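Local coordinates for protein inactive glucansucrase (Lactobacillus reuteri, PDB 5JBD) that belongs to glycoside hydrolase family 70 of the TIM-barrel clan, is an inactive member of the glucansucrases by name, and carries a bound calcium ion, at residues I195-N200 with T763-N768; S210-N215 with G758-T763; K505-L510 with A548-A553. All coordinates share one frame; numbering follows the deposited sequence.

Contact 1. Residues I195-N200 with T763-N768; sequences IFVNNN and TVTRTN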
loop_
_atom_site.group_PDB
_atom_site.type_symbol
_atom_site.label_atom_id
_atom_site.label_comp_id
_atom_site.label_asym_id
_atom_site.label_seq_id
_atom_site.Cartn_x
_atom_site.Cartn_y
_atom_site.Cartn_z
ATOM N N ILE A 195 -9.344 6.270 -16.286
ATOM C CA ILE A 195 -10.591 6.486 -15.511
ATOM C C ILE A 195 -11.777 5.797 -16.180
ATOM O O ILE A 195 -11.791 5.636 -17.396
ATOM C CB ILE A 195 -10.944 7.977 -15.304
ATOM C CG1 ILE A 195 -11.106 8.731 -16.636
ATOM C CG2 ILE A 195 -9.885 8.649 -14.429
ATOM C CD1 ILE A 195 -11.592 10.168 -16.473
ATOM N N PHE A 196 -12.767 5.414 -15.380
ATOM C CA PHE A 196 -14.040 4.887 -15.888
ATOM C C PHE A 196 -15.035 6.037 -16.004
ATOM O O PHE A 196 -15.277 6.764 -15.017
ATOM C CB PHE A 196 -14.614 3.823 -14.946
ATOM C CG PHE A 196 -13.702 2.651 -14.690
ATOM C CD1 PHE A 196 -12.726 2.259 -15.598
ATOM C CD2 PHE A 196 -13.842 1.919 -13.522
ATOM C CE1 PHE A 196 -11.918 1.173 -15.347
ATOM C CE2 PHE A 196 -13.033 0.819 -13.265
ATOM C CZ PHE A 196 -12.066 0.451 -14.177
ATOM N N VAL A 197 -15.597 6.207 -17.204
ATOM C CA VAL A 197 -16.532 7.308 -17.488
ATOM C C VAL A 197 -17.881 6.774 -17.922
ATOM O O VAL A 197 -17.997 5.611 -18.338
ATOM C CB VAL A 197 -16.005 8.302 -18.556
ATOM C CG1 VAL A 197 -14.634 8.859 -18.157
ATOM C CG2 VAL A 197 -15.985 7.700 -19.959
ATOM N N ASN A 198 -18.888 7.635 -17.821
ATOM C CA ASN A 198 -20.254 7.286 -18.194
ATOM C C ASN A 198 -20.398 7.157 -19.706
ATOM O O ASN A 198 -19.770 7.886 -20.472
ATOM C CB ASN A 198 -21.268 8.311 -17.658
ATOM C CG ASN A 198 -21.448 8.234 -16.151
ATOM O OD1 ASN A 198 -20.922 7.341 -15.486
ATOM N ND2 ASN A 198 -22.190 9.188 -15.598
ATOM N N ASN A 199 -21.221 6.204 -20.118
ATOM C CA ASN A 199 -21.475 5.973 -21.529
ATOM C C ASN A 199 -22.800 5.233 -21.716
ATOM O O ASN A 199 -22.853 3.994 -21.657
ATOM C CB ASN A 199 -20.319 5.200 -22.177
ATOM C CG ASN A 199 -20.530 4.986 -23.668
ATOM O OD1 ASN A 199 -21.436 5.578 -24.272
ATOM N ND2 ASN A 199 -19.705 4.134 -24.271
ATOM N N ASN A 200 -23.851 6.012 -21.946
ATOM C CA ASN A 200 -25.166 5.486 -22.246
ATOM C C ASN A 200 -25.566 5.851 -23.685
ATOM O O ASN A 200 -26.726 6.143 -23.951
ATOM C CB ASN A 200 -26.186 6.016 -21.222
ATOM C CG ASN A 200 -27.531 5.284 -21.285
ATOM O OD1 ASN A 200 -27.613 4.103 -21.651
ATOM N ND2 ASN A 200 -28.597 5.995 -20.920
ATOM N N THR A 763 -16.029 1.986 -20.299
ATOM C CA THR A 763 -15.601 3.050 -21.187
ATOM C C THR A 763 -14.545 3.878 -20.444
ATOM O O THR A 763 -14.799 4.348 -19.320
ATOM C CB THR A 763 -16.789 3.901 -21.630
ATOM O OG1 THR A 763 -17.766 3.056 -22.260
ATOM C CG2 THR A 763 -16.345 4.969 -22.620
ATOM N N VAL A 764 -13.368 4.046 -21.060
ATOM C CA VAL A 764 -12.215 4.657 -20.373
ATOM C C VAL A 764 -11.477 5.762 -21.129
ATOM O O VAL A 764 -11.594 5.902 -22.343
ATOM C CB VAL A 764 -11.166 3.596 -19.965
ATOM C CG1 VAL A 764 -11.828 2.432 -19.231
ATOM C CG2 VAL A 764 -10.355 3.097 -21.158
ATOM N N THR A 765 -10.696 6.533 -20.368
ATOM C CA THR A 765 -9.872 7.622 -20.901
ATOM C C THR A 765 -8.520 7.578 -20.195
ATOM O O THR A 765 -8.447 7.347 -18.979
ATOM C CB THR A 765 -10.554 8.985 -20.679
ATOM O OG1 THR A 765 -11.753 9.037 -21.455
ATOM C CG2 THR A 765 -9.651 10.150 -21.078
ATOM N N ARG A 766 -7.456 7.796 -20.965
ATOM C CA ARG A 766 -6.083 7.734 -20.457
ATOM C C ARG A 766 -5.794 9.003 -19.644
ATOM O O ARG A 766 -5.835 10.093 -20.188
ATOM C CB ARG A 766 -5.096 7.645 -21.634
ATOM C CG ARG A 766 -3.624 7.535 -21.260
ATOM C CD ARG A 766 -3.298 6.186 -20.661
ATOM N NE ARG A 766 -1.876 6.101 -20.325
ATOM C CZ ARG A 766 -1.304 6.646 -19.244
ATOM N NH1 ARG A 766 -2.030 7.345 -18.370
ATOM N NH2 ARG A 766 0.013 6.500 -19.043
ATOM N N THR A 767 -5.460 8.836 -18.365
ATOM C CA THR A 767 -5.248 9.976 -17.468
ATOM C C THR A 767 -3.998 9.861 -16.612
ATOM O O THR A 767 -3.403 8.783 -16.492
ATOM C CB THR A 767 -6.435 10.153 -16.496
ATOM O OG1 THR A 767 -6.481 9.057 -15.571
ATOM C CG2 THR A 767 -7.751 10.260 -17.252
ATOM N N ASN A 768 -3.635 10.992 -15.995
ATOM C CA ASN A 768 -2.646 11.009 -14.917
ATOM C C ASN A 768 -3.307 10.555 -13.602
ATOM O O ASN A 768 -4.476 10.125 -13.597
ATOM C CB ASN A 768 -1.998 12.406 -14.801
ATOM C CG ASN A 768 -2.956 13.489 -14.317
ATOM O OD1 ASN A 768 -4.067 13.224 -13.849
ATOM N ND2 ASN A 768 -2.517 14.739 -14.430
HETATM O O HOH W 1 -17.115 2.890 -17.672
#
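Thr-763 OG1 is held by two groups: Asn-199 ND2 donates to it over 3.0 Å, and Thr-209 OG1 forms a second hydrogen bond. The acceptor lies in the amide plane of Asn-199 and the N-H...O angle is 164°, so the first bond is nearly straight. Asn-199 CG, anti to the backbone N (chi1 -178°), carries the amide toward Thr-763, and ND2 also donates to Lys-206 O, which helps fix it.

Further along, the backbones pair antiparallel. Val-197 N reaches Thr-763 O at 2.9 Å, while Ile-195 N meets Thr-765 O at 3.0 Å and Thr-765 N returns a longer bond to Ile-195 O at 3.3 Å. One water accepts from Thr-763 N and is hydrogen-bonded to Val-197 O.

Side chains also meet on both sides of the pairing. Phe-196 and Val-764 lie side by side, with Val-764 CG1 3.7 Å from Phe-196 CD1, at the ring edge. Ile-195, which points to the opposite face from Phe-196, crosses Thr-767 at about a right angle, its CG1 3.7 Å from Thr-767 CG2.

Backbone bonds thus join strands 193-197 and 758-767, and an amide-hydroxyl bond and a water extend the polar contact.

Contact 2. Residues S210-N215 with G758-T763; sequences SYADSN and GQEAVT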
loop_
_atom_site.group_PDB
_atom_site.type_symbol
_atom_site.label_atom_id
_atom_site.label_comp_id
_atom_site.label_asym_id
_atom_site.label_seq_id
_atom_site.Cartn_x
_atom_site.Cartn_y
_atom_site.Cartn_z
ATOM N N SER A 210 -23.657 1.325 -19.824
ATOM C CA SER A 210 -24.456 2.108 -18.876
ATOM C C SER A 210 -24.616 1.453 -17.501
ATOM O O SER A 210 -24.807 2.155 -16.510
ATOM C CB SER A 210 -25.830 2.474 -19.453
ATOM O OG SER A 210 -26.597 1.324 -19.750
ATOM N N TYR A 211 -24.520 0.128 -17.450
ATOM C CA TYR A 211 -24.434 -0.630 -16.181
ATOM C C TYR A 211 -23.252 -0.156 -15.287
ATOM O O TYR A 211 -23.292 -0.326 -14.072
ATOM C CB TYR A 211 -24.341 -2.157 -16.446
ATOM C CG TYR A 211 -23.277 -2.479 -17.476
ATOM C CD1 TYR A 211 -21.936 -2.540 -17.117
ATOM C CD2 TYR A 211 -23.607 -2.640 -18.827
ATOM C CE1 TYR A 211 -20.952 -2.766 -18.055
ATOM C CE2 TYR A 211 -22.618 -2.857 -19.780
ATOM C CZ TYR A 211 -21.291 -2.916 -19.382
ATOM O OH TYR A 211 -20.284 -3.143 -20.284
ATOM N N ALA A 212 -22.203 0.407 -15.889
ATOM C CA ALA A 212 -21.035 0.946 -15.134
ATOM C C ALA A 212 -21.074 2.467 -14.894
ATOM O O ALA A 212 -20.102 3.037 -14.374
ATOM C CB ALA A 212 -19.737 0.559 -15.836
ATOM N N ASP A 213 -22.180 3.117 -15.267
ATOM C CA ASP A 213 -22.347 4.545 -15.042
ATOM C C ASP A 213 -22.481 4.873 -13.555
ATOM O O ASP A 213 -22.900 4.027 -12.749
ATOM C CB ASP A 213 -23.577 5.099 -15.770
ATOM C CG ASP A 213 -23.409 5.152 -17.283
ATOM O OD1 ASP A 213 -22.324 4.819 -17.798
ATOM O OD2 ASP A 213 -24.393 5.528 -17.962
ATOM N N SER A 214 -22.089 6.099 -13.201
ATOM C CA SER A 214 -22.195 6.583 -11.837
ATOM C C SER A 214 -22.505 8.084 -11.823
ATOM O O SER A 214 -22.031 8.840 -12.672
ATOM C CB SER A 214 -20.905 6.281 -11.066
ATOM O OG SER A 214 -20.887 6.888 -9.777
ATOM N N ASN A 215 -23.319 8.482 -10.850
ATOM C CA ASN A 215 -23.574 9.891 -10.541
ATOM C C ASN A 215 -22.525 10.455 -9.565
ATOM O O ASN A 215 -22.618 11.611 -9.207
ATOM C CB ASN A 215 -24.965 10.052 -9.926
ATOM C CG ASN A 215 -26.079 9.760 -10.911
ATOM O OD1 ASN A 215 -27.033 9.068 -10.574
ATOM N ND2 ASN A 215 -25.957 10.263 -12.140
ATOM N N GLY A 758 -12.924 -11.253 -12.722
ATOM C CA GLY A 758 -13.995 -10.969 -13.681
ATOM C C GLY A 758 -13.759 -9.721 -14.520
ATOM O O GLY A 758 -13.564 -8.632 -13.973
ATOM N N GLN A 759 -13.786 -9.884 -15.843
ATOM C CA GLN A 759 -13.686 -8.766 -16.776
ATOM C C GLN A 759 -15.042 -8.122 -17.031
ATOM O O GLN A 759 -16.097 -8.782 -16.964
ATOM C CB GLN A 759 -13.093 -9.187 -18.116
ATOM C CG GLN A 759 -11.591 -9.355 -18.090
ATOM C CD GLN A 759 -11.035 -9.870 -19.405
ATOM O OE1 GLN A 759 -11.180 -11.051 -19.729
ATOM N NE2 GLN A 759 -10.409 -8.987 -20.176
ATOM N N GLU A 760 -14.988 -6.827 -17.333
ATOM C CA GLU A 760 -16.163 -6.018 -17.584
ATOM C C GLU A 760 -15.832 -5.027 -18.693
ATOM O O GLU A 760 -14.725 -4.495 -18.735
ATOM C CB GLU A 760 -16.558 -5.282 -16.301
ATOM C CG GLU A 760 -17.921 -4.594 -16.339
ATOM C CD GLU A 760 -18.273 -3.866 -15.050
ATOM O OE1 GLU A 760 -17.474 -3.876 -14.074
ATOM O OE2 GLU A 760 -19.366 -3.260 -15.020
ATOM N N ALA A 761 -16.780 -4.788 -19.598
ATOM C CA ALA A 761 -16.607 -3.745 -20.602
ATOM C C ALA A 761 -16.874 -2.406 -19.928
ATOM O O ALA A 761 -17.991 -2.135 -19.477
ATOM C CB ALA A 761 -17.525 -3.946 -21.800
ATOM N N VAL A 762 -15.836 -1.590 -19.842
ATOM C CA VAL A 762 -15.946 -0.227 -19.297
ATOM C C VAL A 762 -15.502 0.768 -20.358
ATOM O O VAL A 762 -14.703 0.420 -21.226
ATOM C CB VAL A 762 -15.095 -0.043 -18.020
ATOM C CG1 VAL A 762 -15.756 -0.744 -16.849
ATOM C CG2 VAL A 762 -13.671 -0.551 -18.199
ATOM N N THR A 763 -16.029 1.986 -20.299
ATOM C CA THR A 763 -15.601 3.050 -21.187
ATOM C C THR A 763 -14.545 3.878 -20.444
ATOM O O THR A 763 -14.799 4.348 -19.320
ATOM C CB THR A 763 -16.789 3.901 -21.630
ATOM O OG1 THR A 763 -17.766 3.056 -22.260
ATOM C CG2 THR A 763 -16.345 4.969 -22.620
#
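Tyr-211 and Ala-212 sit in a short 3-10 turn, 210-212, beside the strand 758-763; the nearest CA atoms, those of Ala-212 and Val-762, are 6.7 Å apart, and no backbone hydrogen bond crosses between the segments. Asp-213 N, just after the turn, bonds back to Ser-210 O.

The polar link is made by a side chain. Tyr-211 OH donates to the backbone oxygen Ala-761 O over 2.6 Å, a short bond, and the C=O...OH angle of 126° brings the hydroxyl in from the side of the carbonyl, somewhat tilted from its plane. The same hydroxyl lies 3.2 Å from Ala-761 CB.

Glu-760 reaches the ring edge; its extended side chain and the tyrosine pass each other heading opposite ways. Its OE2 lies near the ring plane, 3.4 Å from Tyr-211 CD1 and 3.5 Å from Tyr-211 CE1, and the carboxylate and ring planes are 26° apart. This places a carboxylate oxygen at the C-H rim, where a negative charge would probably be tolerated better than over the face. The other oxygen, OE1, accepts from Ala-838 N and is hydrogen-bonded to Thr-790 OG1, so the carboxylate is fixed from its far branch. Ala-212 CB adds a looser apolar contact, 4.3 Å from Val-762 CG1.

Glu-760 and Val-762 pair through their backbones with strand 784-791, whereas Ala-761 N bonds to Asp-50 OD2. The arrangement is that of a connecting loop packed on one strand of an antiparallel sheet, with a tyrosine hydroxyl bonded to the carbonyl of Ala-761.

Contact 3. Residues K505-L510 with A548-A553; sequences KLNNNL and AQQSVA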
loop_
_atom_site.group_PDB
_atom_site.type_symbol
_atom_site.label_atom_id
_atom_site.label_comp_id
_atom_site.label_asym_id
_atom_site.label_seq_id
_atom_site.Cartn_x
_atom_site.Cartn_y
_atom_site.Cartn_z
ATOM N N LYS A 505 21.331 23.462 20.790
ATOM C CA LYS A 505 22.617 23.216 20.130
ATOM C C LYS A 505 23.764 23.547 21.080
ATOM O O LYS A 505 23.790 24.636 21.668
ATOM C CB LYS A 505 22.773 24.037 18.856
ATOM C CG LYS A 505 21.916 23.542 17.704
ATOM C CD LYS A 505 22.090 24.432 16.486
ATOM C CE LYS A 505 23.449 24.249 15.841
ATOM N NZ LYS A 505 23.565 24.967 14.544
ATOM N N LEU A 506 24.675 22.593 21.241
ATOM C CA LEU A 506 25.868 22.745 22.087
ATOM C C LEU A 506 27.066 23.249 21.289
ATOM O O LEU A 506 27.942 23.905 21.832
ATOM C CB LEU A 506 26.203 21.423 22.785
ATOM C CG LEU A 506 25.092 20.854 23.675
ATOM C CD1 LEU A 506 25.453 19.440 24.103
ATOM C CD2 LEU A 506 24.785 21.736 24.889
ATOM N N ASN A 507 27.118 22.904 20.009
ATOM C CA ASN A 507 28.035 23.527 19.055
ATOM C C ASN A 507 27.333 23.429 17.717
ATOM O O ASN A 507 26.180 23.029 17.699
ATOM C CB ASN A 507 29.442 22.873 19.091
ATOM C CG ASN A 507 29.437 21.397 18.687
ATOM O OD1 ASN A 507 28.753 20.995 17.746
ATOM N ND2 ASN A 507 30.216 20.586 19.403
ATOM N N ASN A 508 27.988 23.750 16.602
ATOM C CA ASN A 508 27.265 23.829 15.326
ATOM C C ASN A 508 26.715 22.485 14.826
ATOM O O ASN A 508 25.778 22.479 14.028
ATOM C CB ASN A 508 28.120 24.478 14.224
ATOM C CG ASN A 508 27.285 24.956 13.025
ATOM O OD1 ASN A 508 26.155 25.455 13.182
ATOM N ND2 ASN A 508 27.821 24.764 11.817
ATOM N N ASN A 509 27.266 21.369 15.312
ATOM C CA ASN A 509 26.856 20.041 14.855
ATOM C C ASN A 509 26.425 19.073 15.958
ATOM O O ASN A 509 26.316 17.879 15.700
ATOM C CB ASN A 509 27.998 19.422 14.038
ATOM C CG ASN A 509 28.456 20.331 12.920
ATOM O OD1 ASN A 509 27.675 20.702 12.048
ATOM N ND2 ASN A 509 29.706 20.745 12.971
ATOM N N LEU A 510 26.121 19.578 17.155
ATOM C CA LEU A 510 25.774 18.726 18.294
ATOM C C LEU A 510 24.646 19.365 19.084
ATOM O O LEU A 510 24.713 20.556 19.386
ATOM C CB LEU A 510 26.998 18.551 19.192
ATOM C CG LEU A 510 26.859 17.766 20.513
ATOM C CD1 LEU A 510 26.804 16.269 20.250
ATOM C CD2 LEU A 510 28.030 18.089 21.415
ATOM N N ALA A 548 35.750 17.744 17.101
ATOM C CA ALA A 548 36.850 17.774 18.061
ATOM C C ALA A 548 36.345 17.414 19.455
ATOM O O ALA A 548 35.199 17.714 19.813
ATOM C CB ALA A 548 37.516 19.158 18.080
ATOM N N GLN A 549 37.198 16.752 20.236
ATOM C CA GLN A 549 36.847 16.403 21.609
ATOM C C GLN A 549 36.691 17.669 22.439
ATOM O O GLN A 549 37.483 18.615 22.293
ATOM C CB GLN A 549 37.877 15.458 22.242
ATOM C CG GLN A 549 37.554 15.055 23.677
ATOM C CD GLN A 549 38.431 13.908 24.159
ATOM O OE1 GLN A 549 39.626 14.082 24.401
ATOM N NE2 GLN A 549 37.835 12.739 24.324
ATOM N N GLN A 550 35.680 17.663 23.308
ATOM C CA GLN A 550 35.341 18.811 24.149
ATOM C C GLN A 550 34.420 18.428 25.290
ATOM O O GLN A 550 33.784 17.369 25.260
ATOM C CB GLN A 550 34.652 19.896 23.314
ATOM C CG GLN A 550 33.240 19.531 22.825
ATOM C CD GLN A 550 32.815 20.379 21.647
ATOM O OE1 GLN A 550 32.165 21.404 21.821
ATOM N NE2 GLN A 550 33.235 19.987 20.443
ATOM N N SER A 551 34.323 19.322 26.263
ATOM C CA SER A 551 33.362 19.214 27.351
ATOM C C SER A 551 32.102 20.023 26.995
ATOM O O SER A 551 32.206 21.037 26.317
ATOM C CB SER A 551 33.984 19.746 28.631
ATOM O OG SER A 551 33.112 19.573 29.728
ATOM N N VAL A 552 30.931 19.540 27.423
ATOM C CA VAL A 552 29.659 20.239 27.217
ATOM C C VAL A 552 28.850 20.241 28.507
ATOM O O VAL A 552 28.990 19.334 29.323
ATOM C CB VAL A 552 28.817 19.607 26.089
ATOM C CG1 VAL A 552 29.540 19.752 24.755
ATOM C CG2 VAL A 552 28.518 18.136 26.362
ATOM N N ALA A 553 27.978 21.243 28.652
ATOM C CA ALA A 553 27.159 21.417 29.847
ATOM C C ALA A 553 25.684 21.234 29.469
ATOM O O ALA A 553 25.162 22.013 28.675
ATOM C CB ALA A 553 27.385 22.803 30.431
#
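Asn-507, which opens a type I beta turn at the tip of the hairpin between strands 501-505 and 510-515, meets Gln-550 on the strand 550-555 alongside. The two strands of this hairpin belong to the antiparallel sheet that lies in sequence between barrel strands 460-464 and 652-654, consistent with the C domain of this family.

Ala-548 O accepts from Gln-550 NE2 at 3.1 Å. With Gln-550 CG between the backbone N and the carbonyl carbon (chi1 69°) and the chain extended beyond, the amide is carried to Asn-507. As NE2 is committed to the Ala-548 carbonyl, OE1 is the atom that takes Asn-507 ND2: the bond is weak at 3.2 Å although nearly straight (169°), and the two amide planes stand 48° apart. The other end of the Asn-507 amide is tied within its own turn, because OD1 accepts from Asn-509 N at 2.9 Å and completes an Asx turn.

The buried Val-552 comes next and touches two leucines. Leu-506 crosses it at about a right angle, with CD1 3.9 Å from Val-552 CB, while Leu-510 CD2 comes to 4.0 Å from Val-552 CG1. At Ala-553 the contact is with the backbone: Leu-506 CD2 lies 3.8 Å from Ala-553 O.

In the fold
From the N terminus the chain lays down strand 193-197, half of contact 1, then the turn at 210-212 used by contact 2. Both loops stay open while it builds five of the eight parallel barrel strands, from 279-282 to 460-464. In the antiparallel region beyond, contact 3 closes a short loop, setting the 501-505/510-515 hairpin against strand 550-555. The chain returns through the last three barrel strands to strand 758-767 of the six-stranded antiparallel sheet, where contact 2 and then contact 1 close, holding strand 193-197 and the loop after it. The three loops nest without crossing. Contacts 1 and 2 share Thr-763; the centre of contact 3 lies about 60 Å from that of contact 1.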